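Local coordinates for CBS domain-containing protein (Pyrococcus horikoshii, PDB 2YZI) that is of unknown function but carries a tandem pair of CBS domains, modules that in related proteins commonly bind adenine nucleotides, at residues M3-K15 / A85-K97. Residues are numbered along the deposited sequence; the frame is centred on the assembly and turned at random.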
loop_
_atom_site.group_PDB
_atom_site.type_symbol
_atom_site.label_atom_id
_atom_site.label_comp_id
_atom_site.label_asym_id
_atom_site.label_seq_id
_atom_site.Cartn_x
_atom_site.Cartn_y
_atom_site.Cartn_z
HETATM N N MSE B 3 14.856 6.298 -12.796
HETATM C CA MSE B 3 13.588 6.051 -13.543
HETATM C C MSE B 3 13.303 7.136 -14.577
HETATM O O MSE B 3 13.579 8.318 -14.361
HETATM C CB MSE B 3 12.408 5.932 -12.572
HETATM C CG MSE B 3 12.276 7.082 -11.601
HETATM SE SE MSE B 3 10.654 6.952 -10.542
HETATM C CE MSE B 3 9.622 8.376 -11.358
ATOM N N ASP B 4 12.733 6.707 -15.696
ATOM C CA ASP B 4 12.407 7.579 -16.810
ATOM C C ASP B 4 10.923 7.483 -17.152
ATOM O O ASP B 4 10.454 6.449 -17.610
ATOM C CB ASP B 4 13.272 7.176 -18.014
ATOM C CG ASP B 4 12.896 7.906 -19.284
ATOM O OD1 ASP B 4 12.277 8.982 -19.190
ATOM O OD2 ASP B 4 13.239 7.401 -20.375
HETATM N N MSE B 5 10.198 8.575 -16.927
HETATM C CA MSE B 5 8.764 8.649 -17.194
HETATM C C MSE B 5 8.414 8.326 -18.643
HETATM O O MSE B 5 7.262 8.027 -18.958
HETATM C CB MSE B 5 8.249 10.046 -16.861
HETATM C CG MSE B 5 8.514 10.475 -15.437
HETATM SE SE MSE B 5 7.366 9.548 -14.186
HETATM C CE MSE B 5 5.960 10.894 -14.109
ATOM N N LYS B 6 9.410 8.388 -19.520
ATOM C CA LYS B 6 9.199 8.114 -20.935
ATOM C C LYS B 6 9.295 6.631 -21.266
ATOM O O LYS B 6 8.672 6.168 -22.219
ATOM C CB LYS B 6 10.219 8.884 -21.780
ATOM C CG LYS B 6 10.134 10.397 -21.636
ATOM C CD LYS B 6 11.325 11.085 -22.299
ATOM C CE LYS B 6 11.353 12.586 -22.020
ATOM N NZ LYS B 6 10.162 13.310 -22.563
ATOM N N ALA B 7 10.069 5.893 -20.477
ATOM C CA ALA B 7 10.272 4.460 -20.698
ATOM C C ALA B 7 9.025 3.599 -20.492
ATOM O O ALA B 7 8.178 3.907 -19.664
ATOM C CB ALA B 7 11.393 3.963 -19.800
ATOM N N PRO B 8 8.915 2.491 -21.238
ATOM C CA PRO B 8 7.773 1.571 -21.148
ATOM C C PRO B 8 7.677 0.950 -19.766
ATOM O O PRO B 8 8.701 0.613 -19.162
ATOM C CB PRO B 8 8.089 0.533 -22.213
ATOM C CG PRO B 8 9.573 0.458 -22.140
ATOM C CD PRO B 8 9.964 1.921 -22.098
ATOM N N ILE B 9 6.449 0.781 -19.277
ATOM C CA ILE B 9 6.230 0.220 -17.949
ATOM C C ILE B 9 6.836 -1.166 -17.797
ATOM O O ILE B 9 7.109 -1.613 -16.689
ATOM C CB ILE B 9 4.714 0.135 -17.593
ATOM C CG1 ILE B 9 4.548 0.020 -16.075
ATOM C CG2 ILE B 9 4.064 -1.086 -18.251
ATOM C CD1 ILE B 9 5.027 1.235 -15.320
ATOM N N LYS B 10 7.063 -1.845 -18.909
ATOM C CA LYS B 10 7.617 -3.180 -18.823
ATOM C C LYS B 10 8.977 -3.260 -18.152
ATOM O O LYS B 10 9.390 -4.340 -17.739
ATOM C CB LYS B 10 7.676 -3.835 -20.211
ATOM C CG LYS B 10 8.464 -3.095 -21.276
ATOM C CD LYS B 10 8.305 -3.834 -22.607
ATOM C CE LYS B 10 9.124 -3.221 -23.717
ATOM N NZ LYS B 10 8.912 -3.969 -24.993
ATOM N N VAL B 11 9.668 -2.132 -18.015
ATOM C CA VAL B 11 10.980 -2.168 -17.379
ATOM C C VAL B 11 10.911 -2.029 -15.856
ATOM O O VAL B 11 11.850 -2.393 -15.147
ATOM C CB VAL B 11 11.928 -1.075 -17.946
ATOM C CG1 VAL B 11 11.739 -0.960 -19.440
ATOM C CG2 VAL B 11 11.699 0.251 -17.256
ATOM N N TYR B 12 9.796 -1.517 -15.353
ATOM C CA TYR B 12 9.642 -1.341 -13.914
ATOM C C TYR B 12 8.674 -2.351 -13.296
ATOM O O TYR B 12 8.580 -2.462 -12.074
ATOM C CB TYR B 12 9.155 0.074 -13.617
ATOM C CG TYR B 12 9.968 1.156 -14.280
ATOM C CD1 TYR B 12 11.275 1.421 -13.878
ATOM C CD2 TYR B 12 9.425 1.927 -15.307
ATOM C CE1 TYR B 12 12.022 2.435 -14.484
ATOM C CE2 TYR B 12 10.160 2.941 -15.922
ATOM C CZ TYR B 12 11.456 3.188 -15.502
ATOM O OH TYR B 12 12.181 4.193 -16.095
HETATM N N MSE B 13 7.951 -3.084 -14.137
HETATM C CA MSE B 13 7.005 -4.075 -13.642
HETATM C C MSE B 13 7.704 -5.300 -13.075
HETATM O O MSE B 13 8.905 -5.503 -13.276
HETATM C CB MSE B 13 6.071 -4.536 -14.755
HETATM C CG MSE B 13 6.767 -5.250 -15.899
HETATM SE SE MSE B 13 5.499 -6.255 -16.985
HETATM C CE MSE B 13 6.658 -7.722 -17.514
ATOM N N THR B 14 6.933 -6.126 -12.381
ATOM C CA THR B 14 7.456 -7.355 -11.802
ATOM C C THR B 14 6.614 -8.559 -12.231
ATOM O O THR B 14 5.495 -8.398 -12.715
ATOM C CB THR B 14 7.453 -7.298 -10.269
ATOM O OG1 THR B 14 7.789 -8.590 -9.753
ATOM C CG2 THR B 14 6.071 -6.912 -9.746
ATOM N N LYS B 15 7.163 -9.758 -12.047
ATOM C CA LYS B 15 6.465 -11.004 -12.386
ATOM C C LYS B 15 5.805 -11.557 -11.131
ATOM O O LYS B 15 4.951 -12.439 -11.199
ATOM C CB LYS B 15 7.447 -12.055 -12.923
ATOM C CG LYS B 15 7.873 -11.881 -14.375
ATOM C CD LYS B 15 6.731 -12.179 -15.343
ATOM C CE LYS B 15 7.238 -12.223 -16.784
ATOM N NZ LYS B 15 6.133 -12.478 -17.750
ATOM N N ALA B 85 -2.658 -1.799 -17.837
ATOM C CA ALA B 85 -1.815 -0.911 -18.597
ATOM C C ALA B 85 -1.035 -1.840 -19.506
ATOM O O ALA B 85 -0.713 -2.959 -19.125
ATOM C CB ALA B 85 -0.871 -0.158 -17.673
ATOM N N ASN B 86 -0.728 -1.383 -20.705
ATOM C CA ASN B 86 0.017 -2.199 -21.641
ATOM C C ASN B 86 1.526 -2.152 -21.344
ATOM O O ASN B 86 2.039 -1.150 -20.839
ATOM C CB ASN B 86 -0.284 -1.706 -23.047
ATOM C CG ASN B 86 0.367 -2.541 -24.099
ATOM O OD1 ASN B 86 1.508 -2.284 -24.499
ATOM N ND2 ASN B 86 -0.346 -3.566 -24.555
ATOM N N VAL B 87 2.236 -3.236 -21.655
ATOM C CA VAL B 87 3.682 -3.301 -21.403
ATOM C C VAL B 87 4.439 -2.110 -21.978
ATOM O O VAL B 87 5.437 -1.674 -21.408
ATOM C CB VAL B 87 4.325 -4.600 -21.979
ATOM C CG1 VAL B 87 3.800 -5.812 -21.245
ATOM C CG2 VAL B 87 4.023 -4.728 -23.462
ATOM N N ASN B 88 3.956 -1.581 -23.099
ATOM C CA ASN B 88 4.609 -0.451 -23.753
ATOM C C ASN B 88 4.170 0.933 -23.291
ATOM O O ASN B 88 4.754 1.927 -23.705
ATOM C CB ASN B 88 4.443 -0.561 -25.269
ATOM C CG ASN B 88 5.254 -1.691 -25.854
ATOM O OD1 ASN B 88 4.848 -2.317 -26.830
ATOM N ND2 ASN B 88 6.413 -1.954 -25.270
ATOM N N THR B 89 3.146 0.996 -22.444
ATOM C CA THR B 89 2.664 2.266 -21.910
ATOM C C THR B 89 3.794 2.855 -21.071
ATOM O O THR B 89 4.303 2.192 -20.177
ATOM C CB THR B 89 1.443 2.066 -20.967
ATOM O OG1 THR B 89 0.388 1.391 -21.661
ATOM C CG2 THR B 89 0.938 3.410 -20.453
ATOM N N PRO B 90 4.203 4.104 -21.351
ATOM C CA PRO B 90 5.280 4.745 -20.590
ATOM C C PRO B 90 4.919 4.985 -19.123
ATOM O O PRO B 90 3.775 5.317 -18.789
ATOM C CB PRO B 90 5.509 6.050 -21.348
ATOM C CG PRO B 90 4.151 6.359 -21.884
ATOM C CD PRO B 90 3.707 5.005 -22.400
ATOM N N LEU B 91 5.911 4.808 -18.260
ATOM C CA LEU B 91 5.757 4.982 -16.825
ATOM C C LEU B 91 4.842 6.138 -16.416
ATOM O O LEU B 91 3.894 5.938 -15.654
ATOM C CB LEU B 91 7.131 5.176 -16.182
ATOM C CG LEU B 91 7.140 5.428 -14.676
ATOM C CD1 LEU B 91 6.486 4.260 -13.973
ATOM C CD2 LEU B 91 8.565 5.628 -14.176
ATOM N N GLY B 92 5.139 7.337 -16.914
ATOM C CA GLY B 92 4.348 8.512 -16.585
ATOM C C GLY B 92 2.853 8.333 -16.748
ATOM O O GLY B 92 2.086 8.650 -15.839
ATOM N N GLU B 93 2.441 7.832 -17.910
ATOM C CA GLU B 93 1.032 7.597 -18.202
ATOM C C GLU B 93 0.436 6.532 -17.277
ATOM O O GLU B 93 -0.751 6.593 -16.918
ATOM C CB GLU B 93 0.863 7.170 -19.664
ATOM C CG GLU B 93 1.240 8.255 -20.670
ATOM C CD GLU B 93 1.076 7.803 -22.119
ATOM O OE1 GLU B 93 0.024 7.210 -22.443
ATOM O OE2 GLU B 93 1.988 8.053 -22.936
ATOM N N VAL B 94 1.251 5.555 -16.893
ATOM C CA VAL B 94 0.781 4.507 -15.995
ATOM C C VAL B 94 0.521 5.126 -14.627
ATOM O O VAL B 94 -0.504 4.865 -13.998
ATOM C CB VAL B 94 1.817 3.372 -15.882
ATOM C CG1 VAL B 94 1.438 2.415 -14.744
ATOM C CG2 VAL B 94 1.874 2.614 -17.205
ATOM N N LEU B 95 1.449 5.965 -14.175
ATOM C CA LEU B 95 1.305 6.648 -12.890
ATOM C C LEU B 95 0.038 7.502 -12.879
ATOM O O LEU B 95 -0.722 7.504 -11.906
ATOM C CB LEU B 95 2.517 7.537 -12.623
ATOM C CG LEU B 95 3.620 6.971 -11.731
ATOM C CD1 LEU B 95 4.026 5.601 -12.206
ATOM C CD2 LEU B 95 4.809 7.927 -11.730
ATOM N N ARG B 96 -0.185 8.230 -13.963
ATOM C CA ARG B 96 -1.362 9.069 -14.065
ATOM C C ARG B 96 -2.634 8.212 -13.995
ATOM O O ARG B 96 -3.612 8.568 -13.333
ATOM C CB ARG B 96 -1.327 9.855 -15.372
ATOM C CG ARG B 96 -2.631 10.575 -15.676
ATOM C CD ARG B 96 -2.540 11.423 -16.929
ATOM N NE ARG B 96 -3.743 12.222 -17.108
ATOM C CZ ARG B 96 -3.896 13.146 -18.050
ATOM N NH1 ARG B 96 -2.918 13.392 -18.908
ATOM N NH2 ARG B 96 -5.027 13.827 -18.128
ATOM N N LYS B 97 -2.621 7.073 -14.669
ATOM C CA LYS B 97 -3.786 6.212 -14.650
ATOM C C LYS B 97 -4.062 5.671 -13.242
ATOM O O LYS B 97 -5.211 5.566 -12.827
ATOM C CB LYS B 97 -3.606 5.053 -15.637
ATOM C CG LYS B 97 -4.870 4.255 -15.846
ATOM C CD LYS B 97 -4.745 3.300 -17.006
ATOM C CE LYS B 97 -6.089 2.657 -17.300
ATOM N NZ LYS B 97 -5.982 1.758 -18.467
#
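P8 and P90 face each other in a single backbone bridge, a non-hydrogen-bonded antiparallel pair, and four main-chain hydrogen bonds join 3-15 to 85-97 around it: the inner two are L91 N to A7 O (2.8 Å, 164° at the hydrogen) and I9 N to T89 O (2.7 Å), the outer two G92 N to M5 O and K10 N to V87 O. Since L91 and G92 open helix 91-101, the carbonyls of A7 and M5 take up amides of its first turn, and the P90 CA adds a CH...O contact to A7 O. Among the side chains, I9 and L91 meet at about a right angle, with I9 CD1 3.6 Å from L91 CD1. With I9 CG1 anti to the backbone N (chi1 -160°), CD1 reaches L91 and V94, while the CG2 branch lies 3.3 Å from N86 O. The other L91 methyl, CD2, approaches Y12 CE2 obliquely at 3.6 Å. The Y12 hydroxyl is held by a nearly straight bond from D4 N (2.6 Å, 173°), and V11 CG2 sits over one ring face.

The N-terminal segment runs antiparallel alongside the strand-to-helix connection of the second CBS domain, where strand 84-86 leads through an N86-T89 type I turn into helix 91-101. The sequence start thus packs on the C-terminal half of the chain: I9 also touches I108 of strand 105-110, and Y12 touches F118 of strand 113-119. M5, modelled as selenomethionine and bent at chi2 and chi3, lays SE 3.9 Å from L95 CD2 and its CE against G92 CA; S127 of the second subunit packs on both M5 and L95. K10 CB and CG each lie 3.3 Å from V87 O, the acceptor of K10 N.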